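Local coordinates for protein TRAP dicarboxylate transporter, DctP subunit (Anaerococcus prevoti, PDB 4N91) that binds D-glucuronate, in both its alpha and beta forms, as the solute-binding component of a TRAP transporter and probably hands it on for uptake, at residues A[35-38]-A[44-47]; A[51-56]-A[66-71]; A[79-84]-A[141-146]; A[128-133]-A[325-330]; A[179-184]-A[308-313]. All blocks are in the same frame, centred on the assembly; numbering follows the deposited sequence.

Interaction 1 of 5, residues A[35-38]-A[44-47]; sequences VGHN and PTHL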
# COMPACT_ATOMS: atom_id res chain seq x y z
N VAL A 35 -3.61 -17.37 3.16
CA VAL A 35 -3.44 -15.94 3.31
C VAL A 35 -2.11 -15.59 2.67
O VAL A 35 -1.07 -16.20 2.98
CB VAL A 35 -3.38 -15.53 4.78
CG1 VAL A 35 -3.23 -14.01 4.89
CG2 VAL A 35 -4.62 -16.03 5.55
N GLY A 36 -2.13 -14.66 1.73
CA GLY A 36 -0.91 -14.27 1.07
C GLY A 36 -0.52 -12.82 1.18
O GLY A 36 -1.36 -11.92 1.26
N HIS A 37 0.79 -12.58 1.13
CA HIS A 37 1.32 -11.24 1.01
C HIS A 37 2.70 -11.28 0.36
O HIS A 37 3.25 -12.36 0.15
CB HIS A 37 1.34 -10.53 2.36
CG HIS A 37 2.34 -11.09 3.32
ND1 HIS A 37 3.64 -10.64 3.36
CD2 HIS A 37 2.25 -12.06 4.25
CE1 HIS A 37 4.31 -11.30 4.28
NE2 HIS A 37 3.48 -12.14 4.86
N ASN A 38 3.23 -10.11 -0.01
CA ASN A 38 4.45 -10.05 -0.81
C ASN A 38 5.69 -9.59 -0.07
O ASN A 38 6.71 -9.31 -0.69
CB ASN A 38 4.22 -9.16 -2.04
CG ASN A 38 4.10 -7.69 -1.71
OD1 ASN A 38 4.11 -7.28 -0.55
ND2 ASN A 38 3.99 -6.88 -2.76
N PRO A 44 6.45 -5.87 9.15
CA PRO A 44 5.24 -5.67 9.97
C PRO A 44 4.00 -6.43 9.51
O PRO A 44 3.21 -6.90 10.31
CB PRO A 44 5.02 -4.17 9.87
CG PRO A 44 6.41 -3.64 9.83
CD PRO A 44 7.11 -4.58 8.88
N THR A 45 3.76 -6.47 8.21
CA THR A 45 2.63 -7.21 7.67
C THR A 45 2.67 -8.68 7.97
O THR A 45 1.64 -9.27 8.30
CB THR A 45 2.53 -6.91 6.16
OG1 THR A 45 2.20 -5.54 6.01
CG2 THR A 45 1.47 -7.79 5.49
N HIS A 46 3.84 -9.31 7.87
CA HIS A 46 3.94 -10.70 8.25
C HIS A 46 3.69 -10.88 9.76
O HIS A 46 2.96 -11.78 10.16
CB HIS A 46 5.29 -11.31 7.85
CG HIS A 46 5.34 -12.79 8.03
ND1 HIS A 46 4.58 -13.66 7.29
CD2 HIS A 46 6.03 -13.55 8.91
CE1 HIS A 46 4.80 -14.90 7.68
NE2 HIS A 46 5.70 -14.86 8.65
N LEU A 47 4.27 -9.99 10.57
CA LEU A 47 4.10 -10.07 12.02
C LEU A 47 2.63 -9.88 12.38
O LEU A 47 2.11 -10.58 13.25
CB LEU A 47 4.96 -9.03 12.73
CG LEU A 47 6.45 -9.09 12.40
CD1 LEU A 47 7.19 -7.96 13.11
CD2 LEU A 47 7.00 -10.42 12.78
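His-37 and His-46 are joined ring to ring by one hydrogen bond: His-37 NE2 and His-46 ND1 lie 3.1 Å apart, nearly straight at 165°, each nitrogen close to the plane of the other ring. Either could supply the proton. The two imidazoles meet rim to rim, their planes 46° apart, with neither over the other's face. Van der Waals contacts accompany this bond. His-46 CB rests 3.7 Å from His-37 CE1, and the methyl CG2 of Thr-45 sits over one face of the His-37 ring, 4.0 Å from CG and displaced toward the rim. His-37 CG stands between its own backbone N and carbonyl carbon (chi1 70°), which directs the ring at the helix, while ND1 is bonded to the backbone N of Gln-39, a glucuronate-binding residue. A phenylalanine in place of His-37 would probably leave both His-46 ND1 and the Gln-39 amide without their mates. The next residue, Asn-38, bonds the bound sugar through ND2. The contact ties the end of strand 31-36 to the first turn of helix 44-60 in a beta-alpha-beta unit; Val-68 of strand 64-69 touches both histidines, and Val-93 of strand 91-95 touches His-37 and Thr-45.

Interaction 2 of 5, residues A[51-56]-A[66-71]; sequences AFEEYV and IQVYPS
Ile-66 points its side chain into helix 51-56, where CD1 touches both Val-56 and Phe-52. The methyl meets Val-56 CB at 3.5 Å, tighter than usual for two carbons, and approaches Phe-52 CE2 obliquely at 3.6 Å. Both partners cross the isoleucine at about a right angle. Glu-53 instead slides past it in the opposite direction: its CB lies 3.8 Å from Ile-66 CG2, and an extended chain, with CG trans to the backbone N (chi1 171°), carries the carboxylate across the strand, over the backbone carbonyl of Ile-66. There OE2 comes within 3.1 Å of Ile-66 O, a meeting of two acceptors. OE1 receives a bond from a water at 2.9 Å, and that water accepts from Val-68 N, bridging helix and strand. An alanine in place of Glu-53 would probably free this water to shift and leave the Val-68 amide less well satisfied. Glu-57, close to the same carboxylate, bonds Ile-66 N, so the two acids might raise each other's pKa. The short helix and strand axes run antiparallel at 176°, 8.7 Å apart. Ile-66 also touches Ile-33 and Val-35 of the adjoining strand 31-36, while Phe-52 and Val-56 meet Phe-262 of helix 256-290.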
# COMPACT_ATOMS: atom_id res chain seq x y z
N ALA A 51 -0.00 -12.69 14.03
CA ALA A 51 -0.87 -12.39 15.19
C ALA A 51 -2.34 -12.74 14.89
O ALA A 51 -3.06 -13.31 15.72
CB ALA A 51 -0.73 -10.94 15.58
N PHE A 52 -2.77 -12.42 13.68
CA PHE A 52 -4.08 -12.85 13.17
C PHE A 52 -4.25 -14.36 13.28
O PHE A 52 -5.27 -14.85 13.81
CB PHE A 52 -4.20 -12.39 11.71
CG PHE A 52 -5.37 -13.00 10.96
CD1 PHE A 52 -6.66 -12.57 11.19
CD2 PHE A 52 -5.15 -13.98 10.01
CE1 PHE A 52 -7.74 -13.14 10.50
CE2 PHE A 52 -6.23 -14.54 9.31
CZ PHE A 52 -7.52 -14.12 9.56
N GLU A 53 -3.26 -15.11 12.78
CA GLU A 53 -3.32 -16.56 12.80
C GLU A 53 -3.43 -17.07 14.22
O GLU A 53 -4.25 -17.94 14.53
CB GLU A 53 -2.08 -17.14 12.14
CG GLU A 53 -1.94 -18.64 12.30
CD GLU A 53 -0.76 -19.19 11.54
OE1 GLU A 53 -0.13 -18.41 10.81
OE2 GLU A 53 -0.48 -20.40 11.67
N GLU A 54 -2.60 -16.53 15.11
CA GLU A 54 -2.61 -16.99 16.48
C GLU A 54 -3.94 -16.66 17.17
O GLU A 54 -4.51 -17.47 17.91
CB GLU A 54 -1.44 -16.37 17.24
CG GLU A 54 -1.30 -16.93 18.66
CD GLU A 54 -0.14 -16.33 19.41
OE1 GLU A 54 0.51 -15.41 18.86
OE2 GLU A 54 0.13 -16.78 20.55
N TYR A 55 -4.45 -15.46 16.93
CA TYR A 55 -5.70 -15.05 17.53
C TYR A 55 -6.82 -16.00 17.12
O TYR A 55 -7.57 -16.51 17.96
CB TYR A 55 -6.08 -13.62 17.15
CG TYR A 55 -7.41 -13.23 17.75
CD1 TYR A 55 -7.48 -12.76 19.06
CD2 TYR A 55 -8.58 -13.34 17.03
CE1 TYR A 55 -8.69 -12.41 19.62
CE2 TYR A 55 -9.80 -13.01 17.58
CZ TYR A 55 -9.85 -12.54 18.88
OH TYR A 55 -11.06 -12.21 19.45
N VAL A 56 -6.95 -16.24 15.82
CA VAL A 56 -8.07 -17.03 15.32
C VAL A 56 -7.93 -18.48 15.74
O VAL A 56 -8.90 -19.10 16.18
CB VAL A 56 -8.20 -16.92 13.79
CG1 VAL A 56 -9.25 -17.89 13.28
CG2 VAL A 56 -8.55 -15.50 13.39
N ILE A 66 -4.95 -21.63 9.64
CA ILE A 66 -4.59 -20.45 8.85
C ILE A 66 -3.15 -20.57 8.38
O ILE A 66 -2.24 -20.75 9.19
CB ILE A 66 -4.84 -19.16 9.66
CG1 ILE A 66 -6.35 -18.93 9.79
CG2 ILE A 66 -4.16 -17.97 9.02
CD1 ILE A 66 -6.74 -17.85 10.75
N GLN A 67 -2.93 -20.51 7.07
CA GLN A 67 -1.59 -20.60 6.52
C GLN A 67 -1.18 -19.32 5.83
O GLN A 67 -1.86 -18.86 4.92
CB GLN A 67 -1.53 -21.77 5.54
CG GLN A 67 -1.79 -23.09 6.22
CD GLN A 67 -1.81 -24.25 5.25
OE1 GLN A 67 -1.70 -24.07 4.04
NE2 GLN A 67 -1.99 -25.46 5.79
N VAL A 68 -0.07 -18.73 6.28
CA VAL A 68 0.37 -17.44 5.79
C VAL A 68 1.54 -17.66 4.83
O VAL A 68 2.51 -18.32 5.17
CB VAL A 68 0.78 -16.49 6.93
CG1 VAL A 68 1.23 -15.13 6.38
CG2 VAL A 68 -0.33 -16.32 7.92
N TYR A 69 1.41 -17.14 3.62
CA TYR A 69 2.40 -17.28 2.58
C TYR A 69 3.06 -15.93 2.28
O TYR A 69 2.49 -15.10 1.55
CB TYR A 69 1.76 -17.83 1.30
CG TYR A 69 1.21 -19.23 1.42
CD1 TYR A 69 -0.03 -19.48 1.96
CD2 TYR A 69 1.96 -20.32 0.97
CE1 TYR A 69 -0.53 -20.76 2.08
CE2 TYR A 69 1.47 -21.61 1.10
CZ TYR A 69 0.23 -21.82 1.66
OH TYR A 69 -0.29 -23.09 1.78
N PRO A 70 4.27 -15.71 2.81
CA PRO A 70 4.94 -14.43 2.60
C PRO A 70 5.67 -14.36 1.26
O PRO A 70 5.60 -15.31 0.48
CB PRO A 70 5.96 -14.41 3.74
CG PRO A 70 6.36 -15.84 3.84
CD PRO A 70 5.08 -16.62 3.64
N SER A 71 6.33 -13.23 1.02
CA SER A 71 7.32 -13.07 -0.06
C SER A 71 6.90 -13.61 -1.43
O SER A 71 7.68 -14.27 -2.17
CB SER A 71 8.65 -13.68 0.38
OG SER A 71 8.47 -15.02 0.75
O HOH W 1 1.20 -19.80 8.68

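Interaction 3 of 5, residues A[79-84]-A[141-146]; sequences DMVQLT and GGFEGV
Val-81 and Thr-84, one turn apart on helix 77-86, meet the side chain of Phe-143 at the start of strand 143-149. Val-81 CG1 touches the far end of the ring, 3.8 Å from Phe-143 CE2, approaching obliquely. Thr-84 works nearer the backbone, its methyl CG2 lying 4.2 Å from Phe-143 CB. The threonine methyl faces the phenylalanine because OG1 is turned back along its own helix: with chi1 at -58° the hydroxyl donates to Met-80 O at 2.9 Å. That carbonyl also accepts from Thr-84 N, and the two donors reach it from opposite faces of its plane; the bond from OG1 is what holds the threonine's rotation. Beside the ring, Gly-142 passes the helix with a positive phi of 107°, where a CB would jam against the carbonyl of Gly-141. Further out, Thr-84 O accepts a bond from Asn-247 ND2, and Gly-141 O one from Gln-85 NE2. Ile-245 of strand 242-247 touches Val-81, Thr-84 and Phe-143 alike. Helix 77-86 thus covers part of a five-stranded sheet and reaches toward its edge strand 143-149; the strand order 2-1-3-5-4, with strand 242-247 inserted antiparallel, is the pattern of type II periplasmic binding proteins.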
# COMPACT_ATOMS: atom_id res chain seq x y z
N ASP A 79 -1.26 -11.28 -9.14
CA ASP A 79 -1.53 -12.74 -9.14
C ASP A 79 -2.50 -13.04 -7.95
O ASP A 79 -3.55 -13.68 -8.10
CB ASP A 79 -0.24 -13.59 -8.88
CG ASP A 79 0.72 -13.73 -10.10
OD1 ASP A 79 0.36 -13.39 -11.26
OD2 ASP A 79 1.90 -14.21 -9.86
N MSE A 80 -2.13 -12.56 -6.76
CA MSE A 80 -2.85 -12.89 -5.53
C MSE A 80 -4.26 -12.30 -5.50
O MSE A 80 -5.18 -12.96 -5.02
CB MSE A 80 -2.06 -12.44 -4.29
CG MSE A 80 -0.82 -13.24 -4.09
SE MSE A 80 0.00 -12.87 -2.34
CE MSE A 80 0.91 -11.20 -2.81
N VAL A 81 -4.44 -11.08 -5.98
CA VAL A 81 -5.77 -10.48 -5.99
C VAL A 81 -6.69 -11.36 -6.86
O VAL A 81 -7.84 -11.64 -6.48
CB VAL A 81 -5.77 -9.06 -6.50
CG1 VAL A 81 -7.20 -8.51 -6.64
CG2 VAL A 81 -4.98 -8.17 -5.55
N GLN A 82 -6.17 -11.82 -8.00
CA GLN A 82 -6.96 -12.67 -8.89
C GLN A 82 -7.28 -14.03 -8.26
O GLN A 82 -8.40 -14.54 -8.43
CB GLN A 82 -6.28 -12.81 -10.26
CG GLN A 82 -6.25 -11.49 -11.01
CD GLN A 82 -5.48 -11.56 -12.31
OE1 GLN A 82 -6.06 -11.51 -13.40
NE2 GLN A 82 -4.15 -11.66 -12.20
N LEU A 83 -6.35 -14.59 -7.50
CA LEU A 83 -6.59 -15.84 -6.78
C LEU A 83 -7.62 -15.62 -5.67
O LEU A 83 -8.35 -16.54 -5.30
CB LEU A 83 -5.32 -16.39 -6.17
CG LEU A 83 -4.26 -16.86 -7.18
CD1 LEU A 83 -3.00 -17.29 -6.42
CD2 LEU A 83 -4.82 -17.99 -8.04
N THR A 84 -7.66 -14.41 -5.13
CA THR A 84 -8.63 -14.10 -4.07
C THR A 84 -10.02 -13.96 -4.68
O THR A 84 -11.02 -14.38 -4.08
CB THR A 84 -8.23 -12.82 -3.31
OG1 THR A 84 -6.92 -13.01 -2.76
CG2 THR A 84 -9.21 -12.54 -2.19
N GLY A 141 -16.87 -8.35 -7.88
CA GLY A 141 -15.62 -8.83 -8.44
C GLY A 141 -14.96 -9.91 -7.60
O GLY A 141 -13.88 -10.40 -7.93
N GLY A 142 -15.61 -10.29 -6.49
CA GLY A 142 -15.22 -11.46 -5.74
C GLY A 142 -14.52 -11.21 -4.41
O GLY A 142 -14.21 -12.16 -3.71
N PHE A 143 -14.31 -9.95 -4.04
CA PHE A 143 -13.65 -9.67 -2.76
C PHE A 143 -14.13 -8.39 -2.07
O PHE A 143 -14.75 -7.51 -2.68
CB PHE A 143 -12.13 -9.63 -2.96
CG PHE A 143 -11.63 -8.52 -3.85
CD1 PHE A 143 -11.36 -7.26 -3.34
CD2 PHE A 143 -11.38 -8.75 -5.19
CE1 PHE A 143 -10.88 -6.24 -4.15
CE2 PHE A 143 -10.91 -7.74 -6.02
CZ PHE A 143 -10.64 -6.49 -5.51
N GLU A 144 -13.82 -8.29 -0.78
CA GLU A 144 -14.05 -7.06 -0.07
C GLU A 144 -12.90 -6.78 0.88
O GLU A 144 -12.24 -7.72 1.38
CB GLU A 144 -15.39 -7.05 0.63
CG GLU A 144 -15.47 -7.80 1.90
CD GLU A 144 -16.87 -7.73 2.53
OE1 GLU A 144 -17.68 -6.84 2.17
OE2 GLU A 144 -17.17 -8.58 3.38
N GLY A 145 -12.66 -5.50 1.11
CA GLY A 145 -11.66 -5.07 2.08
C GLY A 145 -12.19 -5.30 3.47
O GLY A 145 -13.37 -5.08 3.74
N VAL A 146 -11.31 -5.77 4.35
CA VAL A 146 -11.69 -6.01 5.73
C VAL A 146 -10.92 -5.16 6.74
O VAL A 146 -11.43 -4.91 7.85
CB VAL A 146 -11.57 -7.50 6.12
CG1 VAL A 146 -12.58 -8.33 5.30
CG2 VAL A 146 -10.13 -8.01 5.99

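Interaction 4 of 5, residues A[128-133]-A[325-330]; sequences PEIVKP and YDAIQK
Gln-329 N is bonded to Tyr-325 O at 3.0 Å, in the turn of helix 322-334 that presents Ala-327 and Ile-328 to Ile-130. An equivalent bond in the facing helix, Lys-132 N to Pro-128 O at 3.0 Å, spans the turn that holds Ile-130. Between the helices the contact is wholly apolar and small. Ile-130 aims at the other helix and uses its long branch: CD1 touches Ala-327 CB at 3.8 Å, with CG1 of the same residue 4.0 Å from that methyl. The branch is fully stretched (chi2 179°), which carries CD1 as far as the backbone of Ile-328, 4.5 Å from its N. The small alanine lets the isoleucine tip come this near the helix surface. Beside the contact the side chain of Gln-329 folds back so that NE2 stands 3.2 Å above the plane of the Tyr-325 ring, offset toward its rim. Helix 128-135 is kinked at Pro-133, whose N makes no bond to the preceding turn, and this proline touches Phe-324. Val-124 of helix 118-125 touches both Ile-130 and Ile-328, so three helices share one apolar core. Far from the sugar site, this is a helix-to-helix contact by which the C-terminal helix of the solute-binding fold folds back onto helix 128-135, nearly 200 residues earlier in the chain.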
# COMPACT_ATOMS: atom_id res chain seq x y z
N PRO A 128 -15.17 4.24 9.62
CA PRO A 128 -15.96 3.28 8.85
C PRO A 128 -16.87 3.96 7.83
O PRO A 128 -17.21 3.36 6.83
CB PRO A 128 -16.81 2.57 9.91
CG PRO A 128 -16.24 2.96 11.22
CD PRO A 128 -15.58 4.28 11.03
N GLU A 129 -17.28 5.20 8.07
CA GLU A 129 -18.17 5.84 7.12
C GLU A 129 -17.44 6.17 5.84
O GLU A 129 -18.04 6.26 4.77
CB GLU A 129 -18.77 7.09 7.72
CG GLU A 129 -19.73 6.76 8.83
CD GLU A 129 -20.47 7.97 9.32
OE1 GLU A 129 -19.94 9.09 9.16
OE2 GLU A 129 -21.59 7.79 9.86
N ILE A 130 -16.14 6.36 5.93
CA ILE A 130 -15.33 6.57 4.75
C ILE A 130 -14.92 5.25 4.12
O ILE A 130 -15.08 5.07 2.93
CB ILE A 130 -14.08 7.41 5.06
CG1 ILE A 130 -14.50 8.81 5.51
CG2 ILE A 130 -13.16 7.50 3.83
CD1 ILE A 130 -13.35 9.76 5.88
N VAL A 131 -14.34 4.33 4.89
CA VAL A 131 -13.73 3.14 4.25
C VAL A 131 -14.74 2.05 3.88
O VAL A 131 -14.54 1.36 2.88
CB VAL A 131 -12.56 2.54 5.08
CG1 VAL A 131 -11.44 3.54 5.20
CG2 VAL A 131 -13.03 2.07 6.47
N LYS A 132 -15.82 1.88 4.63
CA LYS A 132 -16.70 0.75 4.34
C LYS A 132 -17.29 0.73 2.93
O LYS A 132 -17.29 -0.32 2.29
CB LYS A 132 -17.78 0.59 5.42
CG LYS A 132 -17.52 -0.65 6.27
CD LYS A 132 -17.91 -0.52 7.75
CE LYS A 132 -17.58 -1.83 8.47
NZ LYS A 132 -17.87 -1.83 9.93
N PRO A 133 -17.77 1.88 2.43
CA PRO A 133 -18.29 1.89 1.05
C PRO A 133 -17.22 1.56 0.02
O PRO A 133 -17.53 0.94 -1.01
CB PRO A 133 -18.76 3.33 0.87
CG PRO A 133 -19.01 3.81 2.22
CD PRO A 133 -18.03 3.14 3.12
N TYR A 325 -13.74 12.72 -0.63
CA TYR A 325 -12.77 13.80 -0.60
C TYR A 325 -13.15 14.88 0.40
O TYR A 325 -12.29 15.34 1.15
CB TYR A 325 -12.63 14.39 -2.00
CG TYR A 325 -11.50 15.38 -2.16
CD1 TYR A 325 -10.19 14.95 -2.37
CD2 TYR A 325 -11.74 16.74 -2.17
CE1 TYR A 325 -9.16 15.86 -2.54
CE2 TYR A 325 -10.72 17.65 -2.35
CZ TYR A 325 -9.44 17.22 -2.54
OH TYR A 325 -8.46 18.17 -2.70
N ASP A 326 -14.43 15.27 0.43
CA ASP A 326 -14.91 16.27 1.41
C ASP A 326 -14.64 15.82 2.84
O ASP A 326 -14.21 16.61 3.68
CB ASP A 326 -16.40 16.53 1.26
CG ASP A 326 -16.77 17.18 -0.05
OD1 ASP A 326 -15.90 17.81 -0.69
OD2 ASP A 326 -17.95 17.06 -0.44
N ALA A 327 -14.93 14.55 3.11
CA ALA A 327 -14.78 14.02 4.45
C ALA A 327 -13.31 14.00 4.84
O ALA A 327 -12.96 14.30 5.97
CB ALA A 327 -15.39 12.62 4.53
N ILE A 328 -12.46 13.65 3.89
CA ILE A 328 -11.01 13.65 4.12
C ILE A 328 -10.52 15.05 4.46
O ILE A 328 -9.69 15.24 5.35
CB ILE A 328 -10.27 13.07 2.90
CG1 ILE A 328 -10.54 11.57 2.83
CG2 ILE A 328 -8.78 13.37 2.97
CD1 ILE A 328 -10.09 10.94 1.54
N GLN A 329 -11.06 16.05 3.77
CA GLN A 329 -10.68 17.43 4.06
C GLN A 329 -11.01 17.83 5.49
O GLN A 329 -10.27 18.60 6.11
CB GLN A 329 -11.29 18.43 3.09
CG GLN A 329 -10.82 18.23 1.64
CD GLN A 329 -9.31 18.09 1.50
OE1 GLN A 329 -8.54 18.73 2.20
NE2 GLN A 329 -8.89 17.24 0.59
N LYS A 330 -12.10 17.32 6.04
CA LYS A 330 -12.43 17.66 7.41
C LYS A 330 -11.36 17.10 8.34
O LYS A 330 -10.94 17.75 9.30
CB LYS A 330 -13.83 17.15 7.79
CG LYS A 330 -14.95 17.96 7.17
CD LYS A 330 -16.33 17.40 7.50
CE LYS A 330 -16.61 17.44 9.00
NZ LYS A 330 -18.03 17.08 9.30

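Interaction 5 of 5, residues A[179-184]-A[308-313]; sequences SPTNVR and APLTKE
Arg-184 and Glu-313 form a side-on, two-pronged salt bridge at the edge of a helix pair, helix 180-188 against helix 301-317. The axes of the two short helical segments run roughly antiparallel, crossing at 141° and 10.7 Å apart. Arg-184 NE donates to Glu-313 OE1 at 3.0 Å and NH2 to OE2 of the same glutamate at 2.8 Å, each nitrogen thus having its own oxygen. Both oxygens are met on their syn side, and the guanidinium and carboxylate planes are nearly coplanar, 24° apart, so the pair is held flat and its charges are matched. A bend at chi2 (63°) brings the guanidinium to the end of the Glu-313 side chain, which the arginine crosses at about a right angle. Leu-310, one turn before Glu-313, fills the space beneath: CD2 lies 3.9 Å from Thr-181 CG2 and 3.5 Å from Thr-181 O, and the residue also touches Met-185 and Leu-188. The hydroxyl of Thr-181 is engaged by Glu-100, leaving its methyl for the leucine. The charged pair is partly exposed, while Leu-310 and Thr-181 are buried. The other leucine branch runs against the aliphatic part of the arginine, with Leu-310 CD1 just 3.4 Å from Arg-184 CG.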
# COMPACT_ATOMS: atom_id res chain seq x y z
N SER A 179 -0.71 0.76 -11.70
CA SER A 179 -1.67 1.75 -11.26
C SER A 179 -1.74 2.89 -12.27
O SER A 179 -0.79 3.66 -12.42
CB SER A 179 -1.17 2.32 -9.93
OG SER A 179 -1.89 3.49 -9.57
N PRO A 180 -2.86 3.00 -12.99
CA PRO A 180 -2.97 4.13 -13.95
C PRO A 180 -2.80 5.50 -13.29
O PRO A 180 -2.25 6.40 -13.92
CB PRO A 180 -4.34 3.95 -14.58
CG PRO A 180 -4.65 2.46 -14.39
CD PRO A 180 -3.99 2.07 -13.10
N THR A 181 -3.20 5.64 -12.04
CA THR A 181 -3.01 6.90 -11.33
C THR A 181 -1.53 7.26 -11.23
O THR A 181 -1.12 8.38 -11.57
CB THR A 181 -3.64 6.84 -9.92
OG1 THR A 181 -5.05 6.83 -10.07
CG2 THR A 181 -3.19 8.02 -9.08
N ASN A 182 -0.71 6.29 -10.85
CA ASN A 182 0.71 6.53 -10.73
C ASN A 182 1.39 6.75 -12.07
O ASN A 182 2.35 7.51 -12.16
CB ASN A 182 1.40 5.43 -9.92
CG ASN A 182 1.11 5.58 -8.44
OD1 ASN A 182 0.10 5.11 -7.94
ND2 ASN A 182 2.00 6.28 -7.74
N VAL A 183 0.93 6.07 -13.11
CA VAL A 183 1.47 6.36 -14.43
C VAL A 183 1.22 7.83 -14.81
O VAL A 183 2.13 8.53 -15.28
CB VAL A 183 0.88 5.43 -15.47
CG1 VAL A 183 1.27 5.88 -16.88
CG2 VAL A 183 1.34 4.00 -15.19
N ARG A 184 -0.01 8.29 -14.62
CA ARG A 184 -0.34 9.68 -14.91
C ARG A 184 0.48 10.65 -14.05
O ARG A 184 0.91 11.69 -14.52
CB ARG A 184 -1.84 9.92 -14.72
CG ARG A 184 -2.28 11.33 -14.98
CD ARG A 184 -2.05 11.77 -16.41
NE ARG A 184 -2.63 13.11 -16.60
CZ ARG A 184 -2.21 13.98 -17.51
NH1 ARG A 184 -1.21 13.67 -18.33
NH2 ARG A 184 -2.79 15.17 -17.58
N ALA A 308 -0.98 18.45 -9.25
CA ALA A 308 -2.32 18.93 -8.92
C ALA A 308 -3.38 18.59 -9.98
O ALA A 308 -4.51 18.22 -9.63
CB ALA A 308 -2.29 20.43 -8.65
N PRO A 309 -3.04 18.69 -11.27
CA PRO A 309 -4.05 18.35 -12.28
C PRO A 309 -4.59 16.93 -12.15
O PRO A 309 -5.72 16.67 -12.55
CB PRO A 309 -3.30 18.51 -13.60
CG PRO A 309 -2.24 19.51 -13.31
CD PRO A 309 -1.80 19.21 -11.89
N LEU A 310 -3.81 16.02 -11.60
CA LEU A 310 -4.27 14.65 -11.45
C LEU A 310 -5.49 14.56 -10.55
O LEU A 310 -6.45 13.86 -10.85
CB LEU A 310 -3.15 13.78 -10.89
CG LEU A 310 -3.43 12.30 -10.76
CD1 LEU A 310 -3.98 11.76 -12.03
CD2 LEU A 310 -2.13 11.56 -10.40
N THR A 311 -5.45 15.27 -9.43
CA THR A 311 -6.59 15.28 -8.52
C THR A 311 -7.81 15.90 -9.18
O THR A 311 -8.92 15.38 -9.05
CB THR A 311 -6.23 16.01 -7.23
OG1 THR A 311 -5.22 15.25 -6.54
CG2 THR A 311 -7.45 16.19 -6.32
N LYS A 312 -7.60 17.01 -9.88
CA LYS A 312 -8.69 17.65 -10.61
C LYS A 312 -9.31 16.69 -11.62
O LYS A 312 -10.53 16.60 -11.71
CB LYS A 312 -8.19 18.92 -11.31
CG LYS A 312 -9.26 19.65 -12.13
CD LYS A 312 -8.68 20.86 -12.85
CE LYS A 312 -9.77 21.78 -13.40
NZ LYS A 312 -10.23 21.38 -14.77
N GLU A 313 -8.47 15.97 -12.36
CA GLU A 313 -8.92 15.07 -13.41
C GLU A 313 -9.67 13.90 -12.83
O GLU A 313 -10.69 13.48 -13.35
CB GLU A 313 -7.70 14.53 -14.19
CG GLU A 313 -7.05 15.55 -15.10
CD GLU A 313 -5.64 15.15 -15.55
OE1 GLU A 313 -5.25 13.96 -15.41
OE2 GLU A 313 -4.91 16.04 -16.05

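Interactions 1 and 2 lie 8 Å apart, centre to centre, and share helix 44-60 and one beta-alpha-beta unit; Val-35 and Tyr-69 join them through neighbouring strands. Interaction 3, about 15 Å from interaction 1 between centres, reaches the same five-stranded sheet, and the selenomethionine Met-80 packs on Gly-36 and His-37. These three come in series along the chain; interaction 1 holds the sugar-binding Asn-38, and the other two stand farther from the sugar. Interaction 5 is on the other side of the chain's centre, about 28 Å from interaction 1, and is nested within the long loop closed by interaction 4. Tyr-325 touches Thr-311 where helices 301-317 and 322-334 follow each other, so the late helices bind back to earlier parts of the chain.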